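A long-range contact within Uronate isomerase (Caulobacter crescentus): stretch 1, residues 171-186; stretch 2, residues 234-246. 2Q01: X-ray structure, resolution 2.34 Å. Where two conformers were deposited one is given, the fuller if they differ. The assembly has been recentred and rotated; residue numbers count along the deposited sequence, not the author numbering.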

ATOM      1  N   THR B 171       6.524 -28.940  10.877  1.00 51.15           N
ATOM      2  CA  THR B 171       5.670 -28.255  11.858  1.00 54.17           C
ATOM      3  C   THR B 171       4.641 -29.195  12.497  1.00 46.99           C
ATOM      4  O   THR B 171       3.754 -29.717  11.811  1.00 52.93           O
ATOM      5  CB  THR B 171       4.984 -27.016  11.225  1.00 54.47           C
ATOM      6  OG1 THR B 171       5.981 -26.154  10.663  1.00 67.76           O
ATOM      7  CG2 THR B 171       4.197 -26.238  12.253  1.00 51.45           C
ATOM      8  N   GLU B 172       4.778 -29.416  13.807  1.00 36.26           N
ATOM      9  CA  GLU B 172       3.873 -30.303  14.559  1.00 39.72           C
ATOM     10  C   GLU B 172       3.273 -29.594  15.766  1.00 39.27           C
ATOM     11  O   GLU B 172       3.868 -28.663  16.306  1.00 48.86           O
ATOM     12  CB  GLU B 172       4.578 -31.582  15.050  1.00 42.86           C
ATOM     13  CG  GLU B 172       5.825 -32.042  14.283  1.00 60.93           C
ATOM     14  CD  GLU B 172       5.542 -32.630  12.913  1.00 66.60           C
ATOM     15  OE1 GLU B 172       6.050 -32.065  11.928  1.00 68.89           O
ATOM     16  OE2 GLU B 172       4.836 -33.658  12.817  1.00 80.28           O
ATOM     17  N   GLY B 173       2.092 -30.040  16.183  1.00 38.43           N
ATOM     18  CA  GLY B 173       1.476 -29.569  17.419  1.00 38.00           C
ATOM     19  C   GLY B 173       1.900 -30.406  18.612  1.00 36.56           C
ATOM     20  O   GLY B 173       2.480 -31.476  18.439  1.00 50.87           O
ATOM     21  N   PRO B 174       1.593 -29.938  19.837  1.00 44.36           N
ATOM     22  CA  PRO B 174       1.935 -30.619  21.096  1.00 42.81           C
ATOM     23  C   PRO B 174       1.163 -31.920  21.301  1.00 44.19           C
ATOM     24  O   PRO B 174       1.570 -32.762  22.105  1.00 45.86           O
ATOM     25  CB  PRO B 174       1.523 -29.612  22.176  1.00 40.81           C
ATOM     26  CG  PRO B 174       1.189 -28.358  21.474  1.00 43.04           C
ATOM     27  CD  PRO B 174       0.849 -28.692  20.075  1.00 47.84           C
ATOM     28  N   HIS B 175       0.056 -32.063  20.576  1.00 43.42           N
ATOM     29  CA  HIS B 175      -0.799 -33.239  20.636  1.00 40.72           C
ATOM     30  C   HIS B 175      -0.362 -34.392  19.728  1.00 46.79           C
ATOM     31  O   HIS B 175      -0.806 -35.522  19.925  1.00 60.50           O
ATOM     32  CB  HIS B 175      -2.254 -32.852  20.338  1.00 45.63           C
ATOM     33  CG  HIS B 175      -2.457 -32.224  18.992  1.00 47.71           C
ATOM     34  ND1 HIS B 175      -2.201 -30.893  18.743  1.00 46.98           N
ATOM     35  CD2 HIS B 175      -2.913 -32.743  17.828  1.00 40.72           C
ATOM     36  CE1 HIS B 175      -2.472 -30.622  17.479  1.00 53.54           C
ATOM     37  NE2 HIS B 175      -2.908 -31.728  16.902  1.00 51.70           N
ATOM     38  N   GLU B 176       0.496 -34.119  18.744  1.00 42.39           N
ATOM     39  CA  GLU B 176       1.023 -35.190  17.873  1.00 50.08           C
ATOM     40  C   GLU B 176       2.403 -35.707  18.290  1.00 50.31           C
ATOM     41  O   GLU B 176       3.136 -35.019  19.010  1.00 48.09           O
ATOM     42  CB  GLU B 176       0.992 -34.798  16.390  1.00 53.25           C
ATOM     43  CG  GLU B 176       0.877 -33.307  16.114  1.00 55.30           C
ATOM     44  CD  GLU B 176       0.502 -33.004  14.674  1.00 63.67           C
ATOM     45  OE1 GLU B 176       0.092 -33.936  13.950  1.00 65.49           O
ATOM     46  OE2 GLU B 176       0.617 -31.829  14.266  1.00 67.35           O
ATOM     47  N   SER B 177       2.736 -36.920  17.837  1.00 51.77           N
ATOM     48  CA  SER B 177       3.994 -37.568  18.214  0.50 54.89           C
ATOM     49  C   SER B 177       5.166 -37.130  17.342  1.00 54.94           C
ATOM     50  O   SER B 177       4.993 -36.757  16.177  1.00 56.16           O
ATOM     51  CB  SER B 177       3.859 -39.096  18.192  0.50 56.74           C
ATOM     52  OG  SER B 177       3.836 -39.601  16.869  0.50 56.92           O
ATOM     53  N   LEU B 178       6.360 -37.181  17.925  1.00 49.81           N
ATOM     54  CA  LEU B 178       7.596 -36.872  17.213  1.00 40.04           C
ATOM     55  C   LEU B 178       8.300 -38.174  16.805  1.00 37.75           C
ATOM     56  O   LEU B 178       9.534 -38.282  16.798  1.00 34.00           O
ATOM     57  CB  LEU B 178       8.484 -35.970  18.070  1.00 42.86           C
ATOM     58  CG  LEU B 178       7.855 -34.623  18.430  1.00 29.46           C
ATOM     59  CD1 LEU B 178       8.735 -33.883  19.407  1.00 20.38           C
ATOM     60  CD2 LEU B 178       7.606 -33.785  17.180  1.00 34.60           C
ATOM     61  N   GLN B 179       7.460 -39.148  16.466  1.00 39.18           N
ATOM     62  CA  GLN B 179       7.813 -40.492  16.030  1.00 33.06           C
ATOM     63  C   GLN B 179       8.817 -40.500  14.873  1.00 37.83           C
ATOM     64  O   GLN B 179       9.859 -41.151  14.943  1.00 43.83           O
ATOM     65  CB  GLN B 179       6.514 -41.167  15.582  1.00 38.93           C
ATOM     66  CG  GLN B 179       6.532 -42.672  15.451  1.00 53.32           C
ATOM     67  CD  GLN B 179       5.223 -43.215  14.899  1.00 61.03           C
ATOM     68  OE1 GLN B 179       5.173 -44.336  14.390  1.00 82.86           O
ATOM     69  NE2 GLN B 179       4.158 -42.420  14.989  1.00 55.43           N
ATOM     70  N   HIS B 180       8.488 -39.766  13.816  1.00 39.09           N
ATOM     71  CA  HIS B 180       9.247 -39.812  12.574  1.00 42.31           C
ATOM     72  C   HIS B 180      10.551 -39.037  12.655  1.00 38.30           C
ATOM     73  O   HIS B 180      11.493 -39.338  11.935  1.00 48.39           O
ATOM     74  CB  HIS B 180       8.385 -39.321  11.413  1.00 38.94           C
ATOM     75  CG  HIS B 180       7.105 -40.079  11.269  1.00 49.84           C
ATOM     76  ND1 HIS B 180       7.064 -41.397  10.869  1.00 49.96           N
ATOM     77  CD2 HIS B 180       5.822 -39.715  11.497  1.00 59.67           C
ATOM     78  CE1 HIS B 180       5.809 -41.809  10.847  1.00 61.49           C
ATOM     79  NE2 HIS B 180       5.036 -40.807  11.224  1.00 64.99           N
ATOM     80  N   HIS B 181      10.600 -38.054  13.547  1.00 44.42           N
ATOM     81  CA  HIS B 181      11.824 -37.311  13.803  1.00 36.03           C
ATOM     82  C   HIS B 181      12.838 -38.139  14.573  1.00 39.31           C
ATOM     83  O   HIS B 181      14.034 -38.042  14.313  1.00 39.61           O
ATOM     84  CB  HIS B 181      11.516 -36.033  14.571  1.00 48.68           C
ATOM     85  CG  HIS B 181      10.765 -35.025  13.767  1.00 39.97           C
ATOM     86  ND1 HIS B 181       9.392 -35.027  13.674  1.00 45.31           N
ATOM     87  CD2 HIS B 181      11.196 -33.995  13.004  1.00 43.68           C
ATOM     88  CE1 HIS B 181       9.007 -34.028  12.903  1.00 53.97           C
ATOM     89  NE2 HIS B 181      10.083 -33.392  12.475  1.00 46.62           N
ATOM     90  N   ALA B 182      12.356 -38.938  15.527  1.00 40.43           N
ATOM     91  CA  ALA B 182      13.210 -39.864  16.277  1.00 44.18           C
ATOM     92  C   ALA B 182      13.819 -40.925  15.366  1.00 43.68           C
ATOM     93  O   ALA B 182      14.971 -41.313  15.548  1.00 51.27           O
ATOM     94  CB  ALA B 182      12.432 -40.516  17.412  1.00 36.74           C
ATOM     95  N   ALA B 183      13.047 -41.368  14.376  1.00 43.14           N
ATOM     96  CA  ALA B 183      13.493 -42.381  13.423  1.00 40.71           C
ATOM     97  C   ALA B 183      14.527 -41.833  12.446  1.00 40.92           C
ATOM     98  O   ALA B 183      15.390 -42.575  11.979  1.00 52.68           O
ATOM     99  CB  ALA B 183      12.309 -42.958  12.674  1.00 40.65           C
ATOM    100  N   ILE B 184      14.428 -40.540  12.142  1.00 45.01           N
ATOM    101  CA  ILE B 184      15.374 -39.863  11.260  1.00 46.41           C
ATOM    102  C   ILE B 184      16.736 -39.769  11.937  1.00 51.90           C
ATOM    103  O   ILE B 184      17.763 -40.081  11.327  1.00 65.76           O
ATOM    104  CB  ILE B 184      14.864 -38.460  10.825  1.00 42.81           C
ATOM    105  CG1 ILE B 184      13.820 -38.592   9.711  1.00 37.15           C
ATOM    106  CG2 ILE B 184      16.018 -37.565  10.342  1.00 52.63           C
ATOM    107  CD1 ILE B 184      12.929 -37.363   9.542  1.00 28.87           C
ATOM    108  N   ARG B 185      16.746 -39.343  13.196  1.00 49.18           N
ATOM    109  CA  ARG B 185      17.990 -39.193  13.943  1.00 50.35           C
ATOM    110  C   ARG B 185      18.694 -40.535  14.128  1.00 53.26           C
ATOM    111  O   ARG B 185      19.909 -40.639  13.960  1.00 59.62           O
ATOM    112  CB  ARG B 185      17.724 -38.546  15.304  1.00 48.42           C
ATOM    113  CG  ARG B 185      16.753 -37.378  15.256  1.00 47.69           C
ATOM    114  CD  ARG B 185      16.841 -36.536  16.519  1.00 44.30           C
ATOM    115  NE  ARG B 185      16.084 -37.122  17.621  1.00 54.56           N
ATOM    116  CZ  ARG B 185      14.763 -37.046  17.744  1.00 49.34           C
ATOM    117  NH1 ARG B 185      14.158 -37.610  18.780  1.00 57.10           N
ATOM    118  NH2 ARG B 185      14.046 -36.406  16.830  1.00 37.71           N
ATOM    119  N   GLU B 186      17.920 -41.557  14.477  1.00 56.84           N
ATOM    120  CA  GLU B 186      18.472 -42.853  14.861  1.00 58.84           C
ATOM    121  C   GLU B 186      19.082 -43.604  13.680  1.00 61.66           C
ATOM    122  O   GLU B 186      19.931 -44.481  13.870  1.00 66.27           O
ATOM    123  CB  GLU B 186      17.411 -43.711  15.539  1.00 59.52           C
ATOM    124  CG  GLU B 186      17.160 -43.348  16.986  1.00 74.77           C
ATOM    125  CD  GLU B 186      16.243 -44.336  17.667  1.00 91.18           C
ATOM    126  OE1 GLU B 186      15.040 -44.374  17.331  1.00 90.76           O
ATOM    127  OE2 GLU B 186      16.736 -45.081  18.536  1.00 94.34           O
TER
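Stretch 2, residues 234-246: AHRLRRQAFIDAG

A carbonyl group in a loop has no regular partner, and a common solution is to present it to a side-chain donor from a helix packed alongside. The contact between residues 171-186 and 234-246 of uronate isomerase is a compact example. The first stretch begins as a loop, turns through a type I beta turn from Gly173 to Glu176, and enters a helix after Leu178, which occupies the N-cap position. The second is helical from its first residue, continuing a helix that begins earlier in the chain, and leaves helical geometry at Gly246. The two run in the same general sense: Pro174 lies nearest Arg238, with their CA atoms 5.7 Å apart, and His181 nearest Ala245, at 6.5 Å between CA atoms. Together they bury 520 Å².

The turn partly satisfies itself. Gly173 N donates to Glu176 OE2 at 3.0 Å with a nearly straight angle, so the glutamate side chain folds back over its own turn, while Glu176 N makes a weak bond to Gly173 O at 3.3 Å. The carbonyls of Pro174 and Glu176 are met from the second stretch. Arg238 points its CA-to-CB bond toward the loop and, with its first three chi angles all m, brings the edge of its guanidinium to both oxygens. Arg238 NE donates to Pro174 O at 2.8 Å; Arg238 NH1 reaches Glu176 O at the same 2.8 Å, but its angle of 116° makes that bond weak. Short distance alone is thus a poor measure of a hydrogen bond. The start of the arginine side chain also packs, its CB lying 4.0 Å from Pro174 CB.

One turn further along the helix, Phe242 supplies the apolar counterpart. Its CA-to-CB bond points sideways, yet the end of the ring comes close to the loop: Gly173 O lies at the ring edge, 3.3 Å from Phe242 CZ, and Glu172 O is 3.4 Å from Phe242 CE2. Leu178 covers one face of the same ring, with its CD1 4.0 Å from the Phe242 ring centroid in a CH-pi contact. That methyl also lies 3.8 Å from Ala245 CB and 3.4 Å from Ala241 O, fitting between the phenyl ring and the small alanines.

At the far end the polar link runs through solvent. Arg185 lays one face of its guanidinium over Ala245, with Arg185 NH2 3.5 Å from Ala245 CA. A single water joins the stretches: it accepts from Arg185 NH2 at 2.8 Å and donates to Ala245 O at 2.6 Å, satisfying a carbonyl at the helix terminus. His181 O, although 3.0 Å from Arg185 NH2, is not bonded to it because the angle is poor; that oxygen instead accepts from Arg185 N at 3.2 Å within the helix. Gly246, with positive phi, completes a Schellman motif, its N donating to Ile243 O at 2.9 Å. The ring nitrogens of His235 are satisfied elsewhere in the structure.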

ATOM      1  N   ALA B 234       2.081 -28.933  30.828  1.00 40.86           N
ATOM      2  CA  ALA B 234       1.971 -29.770  29.641  1.00 39.69           C
ATOM      3  C   ALA B 234       2.602 -29.115  28.416  1.00 42.91           C
ATOM      4  O   ALA B 234       3.137 -29.807  27.557  1.00 49.17           O
ATOM      5  CB  ALA B 234       0.522 -30.105  29.374  1.00 45.40           C
ATOM      6  N   HIS B 235       2.540 -27.786  28.343  1.00 44.00           N
ATOM      7  CA  HIS B 235       3.188 -27.034  27.271  1.00 32.64           C
ATOM      8  C   HIS B 235       4.703 -27.018  27.419  1.00 40.78           C
ATOM      9  O   HIS B 235       5.424 -27.100  26.425  1.00 35.01           O
ATOM     10  CB  HIS B 235       2.679 -25.601  27.233  1.00 34.37           C
ATOM     11  CG  HIS B 235       1.460 -25.406  26.390  1.00 29.67           C
ATOM     12  ND1 HIS B 235       1.465 -25.582  25.024  1.00 38.67           N
ATOM     13  CD2 HIS B 235       0.208 -25.008  26.713  1.00 38.14           C
ATOM     14  CE1 HIS B 235       0.263 -25.324  24.542  1.00 34.80           C
ATOM     15  NE2 HIS B 235      -0.518 -24.970  25.546  1.00 47.04           N
ATOM     16  N   ARG B 236       5.175 -26.902  28.660  1.00 36.19           N
ATOM     17  CA  ARG B 236       6.604 -26.902  28.952  1.00 33.08           C
ATOM     18  C   ARG B 236       7.244 -28.248  28.635  1.00 42.27           C
ATOM     19  O   ARG B 236       8.310 -28.299  28.017  1.00 49.10           O
ATOM     20  CB  ARG B 236       6.862 -26.532  30.407  1.00 25.71           C
ATOM     21  CG  ARG B 236       6.667 -25.069  30.716  1.00 40.83           C
ATOM     22  CD  ARG B 236       7.119 -24.739  32.136  1.00 48.45           C
ATOM     23  NE  ARG B 236       6.342 -23.627  32.678  1.00 56.36           N
ATOM     24  CZ  ARG B 236       5.324 -23.756  33.526  1.00 54.88           C
ATOM     25  NH1 ARG B 236       4.956 -24.954  33.969  1.00 47.14           N
ATOM     26  NH2 ARG B 236       4.678 -22.676  33.944  1.00 35.13           N
ATOM     27  N   LEU B 237       6.579 -29.327  29.047  1.00 40.84           N
ATOM     28  CA  LEU B 237       7.052 -30.684  28.793  1.00 40.25           C
ATOM     29  C   LEU B 237       7.060 -31.035  27.306  1.00 45.93           C
ATOM     30  O   LEU B 237       7.958 -31.735  26.836  1.00 53.30           O
ATOM     31  CB  LEU B 237       6.223 -31.708  29.576  1.00 39.26           C
ATOM     32  CG  LEU B 237       6.333 -31.744  31.106  1.00 39.73           C
ATOM     33  CD1 LEU B 237       5.504 -32.893  31.647  1.00 50.70           C
ATOM     34  CD2 LEU B 237       7.778 -31.848  31.599  1.00 45.59           C
ATOM     35  N   ARG B 238       6.065 -30.546  26.570  1.00 44.52           N
ATOM     36  CA  ARG B 238       5.994 -30.794  25.132  1.00 43.75           C
ATOM     37  C   ARG B 238       7.014 -29.970  24.361  1.00 37.57           C
ATOM     38  O   ARG B 238       7.619 -30.465  23.421  1.00 40.27           O
ATOM     39  CB  ARG B 238       4.577 -30.573  24.586  1.00 42.15           C
ATOM     40  CG  ARG B 238       3.590 -31.673  24.977  1.00 34.31           C
ATOM     41  CD  ARG B 238       4.138 -33.046  24.678  1.00 27.81           C
ATOM     42  NE  ARG B 238       4.048 -33.377  23.262  1.00 49.04           N
ATOM     43  CZ  ARG B 238       4.776 -34.313  22.663  1.00 46.66           C
ATOM     44  NH1 ARG B 238       4.612 -34.551  21.369  1.00 32.38           N
ATOM     45  NH2 ARG B 238       5.670 -35.006  23.354  1.00 38.82           N
ATOM     46  N   ARG B 239       7.219 -28.725  24.783  1.00 40.43           N
ATOM     47  CA  ARG B 239       8.254 -27.881  24.206  1.00 36.52           C
ATOM     48  C   ARG B 239       9.641 -28.486  24.380  1.00 44.40           C
ATOM     49  O   ARG B 239      10.442 -28.461  23.445  1.00 53.90           O
ATOM     50  CB  ARG B 239       8.206 -26.479  24.804  1.00 32.65           C
ATOM     51  CG  ARG B 239       7.187 -25.584  24.133  1.00 32.85           C
ATOM     52  CD  ARG B 239       6.847 -24.387  24.998  1.00 26.85           C
ATOM     53  NE  ARG B 239       7.937 -23.419  25.041  1.00 32.32           N
ATOM     54  CZ  ARG B 239       7.957 -22.284  24.345  1.00 41.41           C
ATOM     55  NH1 ARG B 239       6.949 -21.963  23.547  1.00 40.62           N
ATOM     56  NH2 ARG B 239       8.989 -21.465  24.452  1.00 53.82           N
ATOM     57  N   GLN B 240       9.902 -29.038  25.566  1.00 36.53           N
ATOM     58  CA  GLN B 240      11.153 -29.736  25.861  1.00 39.39           C
ATOM     59  C   GLN B 240      11.377 -30.923  24.929  1.00 38.98           C
ATOM     60  O   GLN B 240      12.484 -31.118  24.432  1.00 47.90           O
ATOM     61  CB  GLN B 240      11.191 -30.196  27.326  1.00 37.77           C
ATOM     62  CG  GLN B 240      12.568 -30.638  27.814  1.00 53.57           C
ATOM     63  CD  GLN B 240      13.664 -29.636  27.477  1.00 68.56           C
ATOM     64  OE1 GLN B 240      13.608 -28.467  27.879  1.00 62.13           O
ATOM     65  NE2 GLN B 240      14.667 -30.089  26.729  1.00 53.23           N
ATOM     66  N   ALA B 241      10.316 -31.697  24.695  1.00 39.52           N
ATOM     67  CA  ALA B 241      10.335 -32.824  23.763  1.00 41.63           C
ATOM     68  C   ALA B 241      10.645 -32.401  22.326  1.00 41.33           C
ATOM     69  O   ALA B 241      11.272 -33.150  21.583  1.00 44.69           O
ATOM     70  CB  ALA B 241       9.011 -33.570  23.813  1.00 38.81           C
ATOM     71  N   PHE B 242      10.199 -31.205  21.947  1.00 44.69           N
ATOM     72  CA  PHE B 242      10.458 -30.652  20.619  1.00 37.23           C
ATOM     73  C   PHE B 242      11.911 -30.202  20.487  1.00 39.24           C
ATOM     74  O   PHE B 242      12.545 -30.452  19.465  1.00 46.79           O
ATOM     75  CB  PHE B 242       9.506 -29.491  20.322  1.00 26.24           C
ATOM     76  CG  PHE B 242       8.166 -29.913  19.773  1.00 26.56           C
ATOM     77  CD1 PHE B 242       7.269 -30.647  20.543  1.00 26.02           C
ATOM     78  CD2 PHE B 242       7.784 -29.543  18.487  1.00 37.47           C
ATOM     79  CE1 PHE B 242       6.025 -31.022  20.043  1.00 30.95           C
ATOM     80  CE2 PHE B 242       6.543 -29.913  17.975  1.00 29.03           C
ATOM     81  CZ  PHE B 242       5.665 -30.656  18.752  1.00 30.81           C
ATOM     82  N   ILE B 243      12.419 -29.542  21.527  1.00 38.28           N
ATOM     83  CA  ILE B 243      13.830 -29.156  21.642  1.00 38.78           C
ATOM     84  C   ILE B 243      14.757 -30.366  21.498  1.00 43.68           C
ATOM     85  O   ILE B 243      15.740 -30.321  20.746  1.00 42.02           O
ATOM     86  CB  ILE B 243      14.091 -28.424  22.988  1.00 37.53           C
ATOM     87  CG1 ILE B 243      13.446 -27.043  22.955  1.00 36.68           C
ATOM     88  CG2 ILE B 243      15.588 -28.280  23.283  1.00 45.22           C
ATOM     89  CD1 ILE B 243      13.119 -26.493  24.303  1.00 46.95           C
ATOM     90  N   ASP B 244      14.414 -31.445  22.202  1.00 44.47           N
ATOM     91  CA  ASP B 244      15.133 -32.716  22.124  1.00 47.60           C
ATOM     92  C   ASP B 244      15.053 -33.354  20.734  1.00 49.40           C
ATOM     93  O   ASP B 244      15.918 -34.147  20.360  1.00 61.49           O
ATOM     94  CB  ASP B 244      14.608 -33.692  23.181  1.00 44.60           C
ATOM     95  CG  ASP B 244      14.936 -33.258  24.603  1.00 64.55           C
ATOM     96  OD1 ASP B 244      14.243 -33.724  25.532  1.00 84.61           O
ATOM     97  OD2 ASP B 244      15.878 -32.459  24.799  1.00 71.29           O
ATOM     98  N   ALA B 245      14.016 -32.996  19.980  1.00 51.64           N
ATOM     99  CA  ALA B 245      13.860 -33.425  18.592  1.00 47.88           C
ATOM    100  C   ALA B 245      14.511 -32.433  17.615  1.00 48.02           C
ATOM    101  O   ALA B 245      14.412 -32.592  16.393  1.00 44.05           O
ATOM    102  CB  ALA B 245      12.386 -33.619  18.264  1.00 45.22           C
ATOM    103  N   GLY B 246      15.159 -31.407  18.162  1.00 41.21           N
ATOM    104  CA  GLY B 246      15.945 -30.472  17.366  1.00 45.44           C
ATOM    105  C   GLY B 246      15.339 -29.106  17.117  1.00 44.91           C
ATOM    106  O   GLY B 246      15.973 -28.264  16.477  1.00 54.04           O
TER
HETATM  107  O   HOH W   1      14.608 -34.597  14.794  1.00 31.56           O